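Local coordinates for phenolic acid decarboxylase (Sedimentibacter hydroxybenzoicus, PDB 7AE5), which catalyses the non-oxidative decarboxylation of vanillate and, reversibly, of 4-hydroxybenzoate and 3,4-dihydroxybenzoate, using prenylated FMN and manganese, at the interface of chains A and B and the interface of chains A and C. Sequence-based numbering; all coordinates share one arbitrary frame. Chains: chain A/B, Phenolic acid decarboxylase; chain C, Protein ShdD.

Contact 1: the interface of chains A and B. Residues chain A 398; chain B 45, 314, 319.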
loop_
_atom_site.group_PDB
_atom_site.type_symbol
_atom_site.label_atom_id
_atom_site.label_comp_id
_atom_site.label_asym_id
_atom_site.label_seq_id
_atom_site.Cartn_x
_atom_site.Cartn_y
_atom_site.Cartn_z
ATOM N N GLU A 398 -16.895 1.864 -24.679
ATOM C CA GLU A 398 -15.855 2.716 -25.248
ATOM C C GLU A 398 -15.861 4.098 -24.601
ATOM O O GLU A 398 -14.809 4.740 -24.519
ATOM C CB GLU A 398 -16.005 2.824 -26.771
ATOM C CG GLU A 398 -17.184 3.647 -27.252
ATOM C CD GLU A 398 -17.436 3.515 -28.747
ATOM O OE1 GLU A 398 -16.496 3.152 -29.485
ATOM O OE2 GLU A 398 -18.582 3.762 -29.181
ATOM N N GLY B 45 -24.153 5.007 -32.009
ATOM C CA GLY B 45 -23.623 3.855 -31.306
ATOM C C GLY B 45 -22.877 2.869 -32.180
ATOM O O GLY B 45 -21.654 2.734 -32.075
ATOM N N TRP B 314 -16.792 8.347 -28.225
ATOM C CA TRP B 314 -16.110 8.207 -29.511
ATOM C C TRP B 314 -16.729 9.080 -30.595
ATOM O O TRP B 314 -17.954 9.197 -30.690
ATOM C CB TRP B 314 -16.130 6.745 -29.973
ATOM C CG TRP B 314 -14.997 5.914 -29.444
ATOM C CD1 TRP B 314 -14.509 5.907 -28.168
ATOM C CD2 TRP B 314 -14.213 4.966 -30.179
ATOM N NE1 TRP B 314 -13.469 5.016 -28.065
ATOM C CE2 TRP B 314 -13.267 4.424 -29.285
ATOM C CE3 TRP B 314 -14.217 4.524 -31.507
ATOM C CZ2 TRP B 314 -12.335 3.464 -29.674
ATOM C CZ3 TRP B 314 -13.291 3.571 -31.891
ATOM C CH2 TRP B 314 -12.363 3.052 -30.979
ATOM N N TYR B 319 -11.707 6.518 -34.677
ATOM C CA TYR B 319 -11.525 5.473 -35.677
ATOM C C TYR B 319 -10.288 5.724 -36.528
ATOM O O TYR B 319 -9.681 4.773 -37.033
ATOM C CB TYR B 319 -12.776 5.368 -36.549
ATOM C CG TYR B 319 -13.978 4.856 -35.789
ATOM C CD1 TYR B 319 -14.207 3.493 -35.653
ATOM C CD2 TYR B 319 -14.869 5.733 -35.184
ATOM C CE1 TYR B 319 -15.296 3.017 -34.949
ATOM C CE2 TYR B 319 -15.962 5.269 -34.479
ATOM C CZ TYR B 319 -16.171 3.909 -34.363
ATOM O OH TYR B 319 -17.257 3.439 -33.657
HETATM O O HOH W 1 -19.024 6.181 -27.871
#
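A:Glu398 laid over the indole of B:Trp314 forms one patch of a two-fold homodimeric interface, which joins two UbiD-family decarboxylase subunits within the hexamer. One carboxylate oxygen lies over the indole while the other is linked to the partner's backbone through water, which may help the carboxylate tolerate that place. A:Glu398 sits at the start of helix 397-407, and its CG lies in the crowded position between the backbone N and the carbonyl carbon (chi1 71°). The extended chain then crosses the indole at about a right angle, with CB 3.6 Å from NE1 of B:Trp314 and CD 3.5 Å from CG of B:Trp314. The carboxylate tilts 27° from the ring plane. OE1 lies above the indole, displaced toward its rim, at a modelled spacing too small to be trusted. OE2 turns instead to a water 2.8 Å away, and that water accepts the backbone N-H of B:Trp314 along a nearly straight bond (169°). At the edge of the indole, CE3 of B:Trp314 lies over the rim of one face of B:Tyr319, in helix 316-320. Shrinking the indole to the methyl of an alanine is likely to open a gap beneath A:Glu398, letting its carboxylate turn and depriving the B:Tyr319 face of its neighbour.

Contact 2: the interface of chains A and B. Residues chain A 32, 35-36, 39, 134, 309; chain B 460-461, 464.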
loop_
_atom_site.group_PDB
_atom_site.type_symbol
_atom_site.label_atom_id
_atom_site.label_comp_id
_atom_site.label_asym_id
_atom_site.label_seq_id
_atom_site.Cartn_x
_atom_site.Cartn_y
_atom_site.Cartn_z
ATOM N N PRO A 32 -23.244 -31.984 -32.819
ATOM C CA PRO A 32 -23.142 -30.776 -32.000
ATOM C C PRO A 32 -23.745 -29.548 -32.674
ATOM O O PRO A 32 -23.414 -28.425 -32.296
ATOM C CB PRO A 32 -21.636 -30.616 -31.847
ATOM C CG PRO A 32 -21.111 -31.059 -33.197
ATOM C CD PRO A 32 -22.093 -32.101 -33.733
ATOM N N ALA A 35 -25.965 -26.782 -30.630
ATOM C CA ALA A 35 -25.139 -25.993 -29.723
ATOM C C ALA A 35 -24.154 -25.121 -30.489
ATOM O O ALA A 35 -23.928 -23.962 -30.122
ATOM C CB ALA A 35 -24.399 -26.910 -28.755
ATOM N N ALA A 36 -23.552 -25.662 -31.552
ATOM C CA ALA A 36 -22.625 -24.873 -32.356
ATOM C C ALA A 36 -23.319 -23.685 -33.004
ATOM O O ALA A 36 -22.697 -22.635 -33.199
ATOM C CB ALA A 36 -21.969 -25.750 -33.424
ATOM N N ARG A 39 -23.715 -21.118 -30.116
ATOM C CA ARG A 39 -22.434 -20.452 -29.912
ATOM C C ARG A 39 -22.111 -19.517 -31.071
ATOM O O ARG A 39 -21.571 -18.425 -30.866
ATOM C CB ARG A 39 -21.329 -21.494 -29.737
ATOM C CG ARG A 39 -19.928 -20.922 -29.587
ATOM C CD ARG A 39 -19.713 -20.300 -28.219
ATOM N NE ARG A 39 -19.983 -18.868 -28.214
ATOM C CZ ARG A 39 -19.879 -18.089 -27.146
ATOM N NH1 ARG A 39 -19.513 -18.572 -25.970
ATOM N NH2 ARG A 39 -20.144 -16.790 -27.262
ATOM N N ILE A 134 -25.996 -29.892 -24.820
ATOM C CA ILE A 134 -25.647 -28.486 -24.986
ATOM C C ILE A 134 -24.136 -28.299 -25.011
ATOM O O ILE A 134 -23.584 -27.706 -25.943
ATOM C CB ILE A 134 -26.307 -27.641 -23.881
ATOM C CG1 ILE A 134 -27.823 -27.833 -23.902
ATOM C CG2 ILE A 134 -25.949 -26.175 -24.049
ATOM C CD1 ILE A 134 -28.531 -27.215 -22.719
ATOM N N TYR A 309 -28.349 -21.893 -25.178
ATOM C CA TYR A 309 -26.938 -22.242 -25.110
ATOM C C TYR A 309 -26.220 -21.277 -24.178
ATOM O O TYR A 309 -26.478 -20.069 -24.198
ATOM C CB TYR A 309 -26.267 -22.206 -26.486
ATOM C CG TYR A 309 -24.762 -22.350 -26.385
ATOM C CD1 TYR A 309 -24.175 -23.601 -26.246
ATOM C CD2 TYR A 309 -23.931 -21.234 -26.393
ATOM C CE1 TYR A 309 -22.805 -23.739 -26.133
ATOM C CE2 TYR A 309 -22.559 -21.362 -26.276
ATOM C CZ TYR A 309 -22.001 -22.618 -26.147
ATOM O OH TYR A 309 -20.635 -22.759 -26.035
ATOM N N PRO B 460 -15.933 -23.872 -26.876
ATOM C CA PRO B 460 -17.014 -23.825 -27.860
ATOM C C PRO B 460 -17.255 -25.194 -28.469
ATOM O O PRO B 460 -16.319 -26.000 -28.613
ATOM C CB PRO B 460 -16.497 -22.825 -28.911
ATOM C CG PRO B 460 -15.025 -22.729 -28.679
ATOM C CD PRO B 460 -14.825 -22.966 -27.220
ATOM N N PRO B 461 -18.497 -25.505 -28.837
ATOM C CA PRO B 461 -18.787 -26.811 -29.438
ATOM C C PRO B 461 -18.104 -26.971 -30.787
ATOM O O PRO B 461 -17.709 -26.001 -31.439
ATOM C CB PRO B 461 -20.315 -26.807 -29.587
ATOM C CG PRO B 461 -20.798 -25.721 -28.676
ATOM C CD PRO B 461 -19.711 -24.695 -28.658
ATOM N N THR B 464 -18.229 -24.664 -34.477
ATOM C CA THR B 464 -18.728 -23.318 -34.215
ATOM C C THR B 464 -18.341 -22.357 -35.333
ATOM O O THR B 464 -19.148 -21.515 -35.746
ATOM C CB THR B 464 -18.206 -22.821 -32.866
ATOM O OG1 THR B 464 -18.927 -23.466 -31.808
ATOM C CG2 THR B 464 -18.369 -21.313 -32.742
#
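B:Pro461 presses its pyrrolidine ring against A:Ala35, A:Arg39 and A:Tyr309, where the C-terminal stretch of one UbiD-family subunit reaches over its two-fold mate. The Pro-Pro pair that leads into helix 464-476 illustrates how a rigid segment can dock by shape. Packing is tight round B:Pro461, which buries 69 Å² against chain A. Its CG meets CB of A:Ala35 at 3.8 Å, on helix 33-43, while its CD approaches the phenol oxygen OH of A:Tyr309 at 3.4 Å. The pyrrolidine lies off the CE1 rim of that ring, displaced to the side facing helix 33-43. The same face of A:Tyr309 looks onto O of A:Ala35 and N of A:Arg39, so helix 33-43 of the same subunit lies against that face.

A:Arg39 carries the contact toward the looser side. With CG pointing away from the backbone N (chi1 177°), its CB packs on CD of B:Pro461 at 3.7 Å and its CG reaches CG2 of B:Thr464 at 3.5 Å. The chain bends at chi2, bringing CD only to the margin of B:Pro460, 4.1 Å from its CB, and bends again at chi3. A:Pro32 and A:Ile134 are more peripheral still, turning their carbonyls toward B:Pro461. Within chain B, the hydroxyl OG1 of B:Thr464 folds back to donate to O of B:Pro461 at 2.8 Å, tying the first turn of helix 464-476 to the proline that docks.

Contact 3: the interface of chains A and C. Residues chain A 30-31, 133, 141; chain C 35-36, 39.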
loop_
_atom_site.group_PDB
_atom_site.type_symbol
_atom_site.label_atom_id
_atom_site.label_comp_id
_atom_site.label_asym_id
_atom_site.label_seq_id
_atom_site.Cartn_x
_atom_site.Cartn_y
_atom_site.Cartn_z
ATOM N N PRO A 30 -28.691 -33.507 -33.875
ATOM C CA PRO A 30 -28.886 -32.912 -32.540
ATOM C C PRO A 30 -27.593 -32.395 -31.933
ATOM O O PRO A 30 -27.562 -31.282 -31.392
ATOM C CB PRO A 30 -29.495 -34.067 -31.728
ATOM C CG PRO A 30 -29.209 -35.308 -32.527
ATOM C CD PRO A 30 -29.202 -34.885 -33.952
ATOM N N GLU A 31 -26.514 -33.169 -32.022
ATOM C CA GLU A 31 -25.208 -32.741 -31.555
ATOM C C GLU A 31 -24.181 -32.930 -32.661
ATOM O O GLU A 31 -24.218 -33.936 -33.380
ATOM C CB GLU A 31 -24.775 -33.526 -30.308
ATOM C CG GLU A 31 -25.807 -33.541 -29.201
ATOM C CD GLU A 31 -26.609 -34.825 -29.166
ATOM O OE1 GLU A 31 -26.123 -35.852 -29.686
ATOM O OE2 GLU A 31 -27.730 -34.805 -28.620
ATOM N N ARG A 133 -27.437 -32.483 -26.503
ATOM C CA ARG A 133 -26.361 -32.174 -25.570
ATOM C C ARG A 133 -25.871 -30.755 -25.829
ATOM O O ARG A 133 -25.385 -30.449 -26.923
ATOM C CB ARG A 133 -25.219 -33.179 -25.710
ATOM C CG ARG A 133 -23.972 -32.823 -24.926
ATOM C CD ARG A 133 -23.069 -34.033 -24.759
ATOM N NE ARG A 133 -23.360 -34.762 -23.530
ATOM C CZ ARG A 133 -23.699 -36.043 -23.479
ATOM N NH1 ARG A 133 -23.796 -36.777 -24.575
ATOM N NH2 ARG A 133 -23.942 -36.601 -22.297
ATOM N N PHE A 141 -28.614 -34.639 -21.577
ATOM C CA PHE A 141 -29.402 -33.666 -22.319
ATOM C C PHE A 141 -30.168 -32.790 -21.339
ATOM O O PHE A 141 -30.794 -33.294 -20.401
ATOM C CB PHE A 141 -30.362 -34.367 -23.279
ATOM C CG PHE A 141 -29.694 -35.359 -24.187
ATOM C CD1 PHE A 141 -28.429 -35.112 -24.694
ATOM C CD2 PHE A 141 -30.333 -36.536 -24.537
ATOM C CE1 PHE A 141 -27.810 -36.022 -25.529
ATOM C CE2 PHE A 141 -29.720 -37.450 -25.373
ATOM C CZ PHE A 141 -28.457 -37.192 -25.869
ATOM N N TRP C 35 -26.003 -40.638 -23.322
ATOM C CA TRP C 35 -25.342 -40.311 -24.576
ATOM C C TRP C 35 -26.067 -40.999 -25.723
ATOM O O TRP C 35 -26.638 -42.081 -25.557
ATOM C CB TRP C 35 -23.862 -40.714 -24.554
ATOM C CG TRP C 35 -23.614 -42.195 -24.627
ATOM C CD1 TRP C 35 -23.387 -42.932 -25.752
ATOM C CD2 TRP C 35 -23.549 -43.112 -23.527
ATOM N NE1 TRP C 35 -23.194 -44.252 -25.423
ATOM C CE2 TRP C 35 -23.288 -44.389 -24.063
ATOM C CE3 TRP C 35 -23.690 -42.979 -22.142
ATOM C CZ2 TRP C 35 -23.165 -45.524 -23.264
ATOM C CZ3 TRP C 35 -23.568 -44.107 -21.350
ATOM C CH2 TRP C 35 -23.306 -45.362 -21.914
ATOM N N ARG C 36 -26.040 -40.353 -26.885
ATOM C CA ARG C 36 -26.653 -40.896 -28.085
ATOM C C ARG C 36 -25.708 -41.871 -28.775
ATOM O O ARG C 36 -24.486 -41.825 -28.601
ATOM C CB ARG C 36 -27.035 -39.770 -29.047
ATOM C CG ARG C 36 -28.438 -39.868 -29.611
ATOM C CD ARG C 36 -28.639 -38.840 -30.709
ATOM N NE ARG C 36 -28.790 -37.493 -30.168
ATOM C CZ ARG C 36 -29.823 -37.073 -29.450
ATOM N NH1 ARG C 36 -30.853 -37.861 -29.185
ATOM N NH2 ARG C 36 -29.826 -35.826 -28.988
ATOM N N GLU C 39 -23.132 -40.224 -30.980
ATOM C CA GLU C 39 -22.044 -39.497 -30.348
ATOM C C GLU C 39 -20.844 -40.412 -30.122
ATOM O O GLU C 39 -20.954 -41.641 -30.117
ATOM C CB GLU C 39 -22.493 -38.896 -29.014
ATOM C CG GLU C 39 -23.648 -37.913 -29.109
ATOM C CD GLU C 39 -23.980 -37.281 -27.767
ATOM O OE1 GLU C 39 -23.166 -36.475 -27.268
ATOM O OE2 GLU C 39 -25.053 -37.593 -27.209
#
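C:Arg36 and C:Glu39 of the zinc-bound protein ShdD meet A:Glu31 and A:Arg133 in a charge-paired heteromeric interface that fixes the small partner to the decarboxylase, each chain supplying one arginine and one glutamate so that the charge pairs run both ways. The side chain of C:Arg36 can be followed outward from strand 34-36. Its CB lies 4.1 Å from OE1 of A:Glu31, and CD passes CG of A:Pro30 at 4.0 Å. The bend at chi3 (-75°) then turns the guanidinium beside the carboxylate. NE donates to OE1 of A:Glu31 at 3.2 Å, meeting its syn side, and the two flat groups are nearly coplanar. CZ lies 3.6 Å from CG of A:Pro30, and NH1 is 4.0 Å from CE2 of A:Phe141. At the tip, NH2 pairs with OE2 of A:Glu31 in a salt bridge whose modelled length is too short to trust. NH2 also stands over the ring of A:Phe141, 4.1 Å from the centroid, as a cation-pi contact. A:Pro30 touches the NE and NH2 rim from the other side.

C:Glu39 reverses the polarity. Its OE1 accepts NH1 of A:Arg133 at 2.8 Å, in the plane of that guanidinium. The carboxylates of C:Glu39 and A:Glu31 also lie close together, and the two arginines would probably offset their mutual repulsion. C:Glu39 is steadied within ShdD as well: the backbone N of C:Arg36 donates to its OE2 at 2.9 Å, coming from above the carboxylate plane, 37° out of it.

Contacts 2 and 3 are neighbours, their C-alpha centres about 12 Å apart, and they draw on adjoining residues of chain A: A:Glu31 beside A:Pro32, and A:Arg133 beside A:Ile134. The segment running into helix 33-43 meets ShdD, while A:Pro32 and the helix it leads into meet the second subunit, which might let the two partners influence each other. Contact 1 lies about 31 Å from contact 2 and 42 Å from contact 3, but belongs to the same two-fold dimer interface as contact 2. The centres of contacts 1 and 2 each lie about 13 Å from a Glu278, the predicted proton donor, in chains B and A respectively.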